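Local coordinates for NAD(P)H-FMN oxidoreductase (Bacillus subtilis, PDB 5LVA), which binds flavin mononucleotide and probably transfers electrons from NAD(P)H to flavin or quinone acceptors, at residues 80-84 with 85-89. Residues are numbered along the deposited sequence; the frame is centred on the assembly and turned at random.
Sequences DHVLL and YGWAY
L84 and W87 illustrate how a chain leaving a helix can be turned by one backbone carbonyl. The oxygen of L84 accepts two bonds: A88 N meets it at 2.9 Å, almost straight (N-H...O 170°), whereas W87 N lies 3.0 Å from the same L84 O, above the carbonyl plane. On the packed side, L83 CD2 sits 3.9 Å from A88 CB and 4.0 Å from W87 CZ3, approaching the indole at its edge. W87 has CG anti to its backbone N (chi1 -177°), which swings the ring back alongside V82, bringing CE3 to 3.6 Å from V82 O; that carbonyl also accepts a bond from Q51, and W87 NE1 donates to E55. L96 and helix 47-56 complete this buried side.

The other side is looser. L84 and Y85 are exposed residues whose side chains leave the backbone away from the other segment, and the Y85 hydroxyl is hydrogen-bonded to T91. Between the two regimes lies Y89, whose ring has one face over Y85 CA, offset toward the rim, and its edge in plane with L83 O, 3.5 Å from CE1. Replacing Y89 with an alanine would probably uncover Y85 CA, take the ring edge from beside L83 O and leave F137 without its aromatic neighbour. L83, first to leave helical angles after helix 73-82, centres an inverse gamma turn; Y85 and G86, the latter at positive phi (86°), then occupy the corners of a type II beta turn. Consecutive turns thus lead from a helix of the flavodoxin-like fold into the loop before strand 100-106, away from the FMN site.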
ATOM      1  N   ASP A  80      -2.080  11.922  -7.128  1.00 18.92           N
ATOM      2  CA  ASP A  80      -2.201  13.166  -7.865  1.00 19.06           C
ATOM      3  C   ASP A  80      -3.420  13.953  -7.456  1.00 22.04           C
ATOM      4  O   ASP A  80      -3.350  15.174  -7.297  1.00 25.14           O
ATOM      5  CB  ASP A  80      -2.258  12.894  -9.369  1.00 18.51           C
ATOM      6  CG  ASP A  80      -0.935  12.450  -9.928  1.00 18.43           C
ATOM      7  OD1 ASP A  80       0.046  12.416  -9.163  1.00 22.65           O
ATOM      8  OD2 ASP A  80      -0.868  12.130 -11.130  1.00 19.71           O
ATOM      9  N   HIS A  81      -4.539  13.254  -7.291  1.00 21.40           N
ATOM     10  CA  HIS A  81      -5.817  13.916  -7.112  1.00 18.45           C
ATOM     11  C   HIS A  81      -6.150  14.208  -5.662  1.00 21.68           C
ATOM     12  O   HIS A  81      -6.849  15.177  -5.378  1.00 21.97           O
ATOM     13  CB  HIS A  81      -6.923  13.081  -7.732  1.00 22.24           C
ATOM     14  CG  HIS A  81      -6.889  13.059  -9.224  1.00 24.76           C
ATOM     15  ND1 HIS A  81      -7.988  12.745  -9.989  1.00 26.97           N
ATOM     16  CD2 HIS A  81      -5.884  13.310 -10.095  1.00 25.49           C
ATOM     17  CE1 HIS A  81      -7.664  12.806 -11.265  1.00 25.15           C
ATOM     18  NE2 HIS A  81      -6.393  13.146 -11.357  1.00 23.85           N
ATOM     19  N   VAL A  82      -5.649  13.384  -4.749  1.00 19.00           N
ATOM     20  CA  VAL A  82      -6.000  13.530  -3.343  1.00 17.59           C
ATOM     21  C   VAL A  82      -5.026  14.418  -2.563  1.00 22.40           C
ATOM     22  O   VAL A  82      -5.456  15.251  -1.764  1.00 23.42           O
ATOM     23  CB  VAL A  82      -6.111  12.152  -2.660  1.00 23.04           C
ATOM     24  CG1 VAL A  82      -6.406  12.295  -1.179  1.00 19.89           C
ATOM     25  CG2 VAL A  82      -7.203  11.318  -3.326  1.00 17.46           C
ATOM     26  N   LEU A  83      -3.725  14.268  -2.806  1.00 22.56           N
ATOM     27  CA  LEU A  83      -2.712  15.024  -2.061  1.00 21.24           C
ATOM     28  C   LEU A  83      -2.545  16.466  -2.546  1.00 23.30           C
ATOM     29  O   LEU A  83      -1.637  16.779  -3.298  1.00 22.87           O
ATOM     30  CB  LEU A  83      -1.372  14.301  -2.128  1.00 24.89           C
ATOM     31  CG  LEU A  83      -1.384  12.848  -1.657  1.00 17.82           C
ATOM     32  CD1 LEU A  83      -0.081  12.202  -1.992  1.00 19.59           C
ATOM     33  CD2 LEU A  83      -1.635  12.761  -0.172  1.00 16.84           C
ATOM     34  N   LEU A  84      -3.419  17.347  -2.079  1.00 27.61           N
ATOM     35  CA  LEU A  84      -3.500  18.692  -2.638  1.00 29.38           C
ATOM     36  C   LEU A  84      -2.899  19.786  -1.759  1.00 25.69           C
ATOM     37  O   LEU A  84      -2.754  19.623  -0.546  1.00 27.98           O
ATOM     38  CB  LEU A  84      -4.954  19.033  -2.946  1.00 23.60           C
ATOM     39  CG  LEU A  84      -5.640  18.123  -3.961  1.00 24.75           C
ATOM     40  CD1 LEU A  84      -7.079  18.541  -4.133  1.00 23.76           C
ATOM     41  CD2 LEU A  84      -4.937  18.163  -5.285  1.00 20.56           C
ATOM     42  N   TYR A  85      -2.547  20.892  -2.413  1.00 24.51           N
ATOM     43  CA  TYR A  85      -2.029  22.074  -1.756  1.00 24.12           C
ATOM     44  C   TYR A  85      -3.000  22.523  -0.684  1.00 24.15           C
ATOM     45  O   TYR A  85      -4.185  22.580  -0.916  1.00 29.15           O
ATOM     46  CB  TYR A  85      -1.794  23.198  -2.776  1.00 26.33           C
ATOM     47  CG  TYR A  85      -1.142  24.419  -2.173  1.00 34.90           C
ATOM     48  CD1 TYR A  85      -1.884  25.365  -1.476  1.00 34.51           C
ATOM     49  CD2 TYR A  85       0.229  24.610  -2.269  1.00 38.76           C
ATOM     50  CE1 TYR A  85      -1.284  26.463  -0.903  1.00 32.39           C
ATOM     51  CE2 TYR A  85       0.833  25.705  -1.708  1.00 37.82           C
ATOM     52  CZ  TYR A  85       0.074  26.628  -1.029  1.00 39.35           C
ATOM     53  OH  TYR A  85       0.691  27.725  -0.473  1.00 59.46           O
ATOM     54  N   GLY A  86      -2.503  22.843   0.496  1.00 29.59           N
ATOM     55  CA  GLY A  86      -3.375  23.311   1.552  1.00 28.41           C
ATOM     56  C   GLY A  86      -3.989  22.181   2.347  1.00 32.52           C
ATOM     57  O   GLY A  86      -4.707  22.412   3.314  1.00 31.32           O
ATOM     58  N   TRP A  87      -3.718  20.948   1.942  1.00 29.30           N
ATOM     59  CA  TRP A  87      -4.193  19.812   2.708  1.00 27.19           C
ATOM     60  C   TRP A  87      -3.054  18.886   3.075  1.00 25.78           C
ATOM     61  O   TRP A  87      -2.842  18.571   4.238  1.00 25.48           O
ATOM     62  CB  TRP A  87      -5.266  19.024   1.948  1.00 22.29           C
ATOM     63  CG  TRP A  87      -5.796  17.892   2.790  1.00 22.61           C
ATOM     64  CD1 TRP A  87      -6.627  17.995   3.864  1.00 19.70           C
ATOM     65  CD2 TRP A  87      -5.508  16.497   2.642  1.00 20.27           C
ATOM     66  NE1 TRP A  87      -6.880  16.759   4.385  1.00 22.79           N
ATOM     67  CE2 TRP A  87      -6.199  15.823   3.657  1.00 21.23           C
ATOM     68  CE3 TRP A  87      -4.728  15.756   1.754  1.00 21.10           C
ATOM     69  CZ2 TRP A  87      -6.132  14.448   3.808  1.00 20.70           C
ATOM     70  CZ3 TRP A  87      -4.671  14.400   1.903  1.00 17.69           C
ATOM     71  CH2 TRP A  87      -5.373  13.757   2.916  1.00 18.96           C
ATOM     72  N   ALA A  88      -2.336  18.430   2.066  1.00 25.00           N
ATOM     73  CA  ALA A  88      -1.271  17.479   2.300  1.00 23.65           C
ATOM     74  C   ALA A  88       0.062  18.212   2.374  1.00 28.36           C
ATOM     75  O   ALA A  88       0.963  17.812   3.097  1.00 26.33           O
ATOM     76  CB  ALA A  88      -1.255  16.428   1.217  1.00 26.21           C
ATOM     77  N   TYR A  89       0.167  19.298   1.624  1.00 27.77           N
ATOM     78  CA  TYR A  89       1.352  20.124   1.637  1.00 26.03           C
ATOM     79  C   TYR A  89       0.944  21.555   1.410  1.00 31.66           C
ATOM     80  O   TYR A  89      -0.228  21.853   1.205  1.00 32.89           O
ATOM     81  CB  TYR A  89       2.345  19.688   0.562  1.00 23.28           C
ATOM     82  CG  TYR A  89       1.888  19.971  -0.851  1.00 26.02           C
ATOM     83  CD1 TYR A  89       0.970  19.142  -1.488  1.00 23.51           C
ATOM     84  CD2 TYR A  89       2.386  21.060  -1.556  1.00 28.77           C
ATOM     85  CE1 TYR A  89       0.557  19.395  -2.775  1.00 22.86           C
ATOM     86  CE2 TYR A  89       1.979  21.316  -2.847  1.00 24.38           C
ATOM     87  CZ  TYR A  89       1.061  20.485  -3.449  1.00 26.68           C
ATOM     88  OH  TYR A  89       0.656  20.745  -4.734  1.00 33.47           O
TER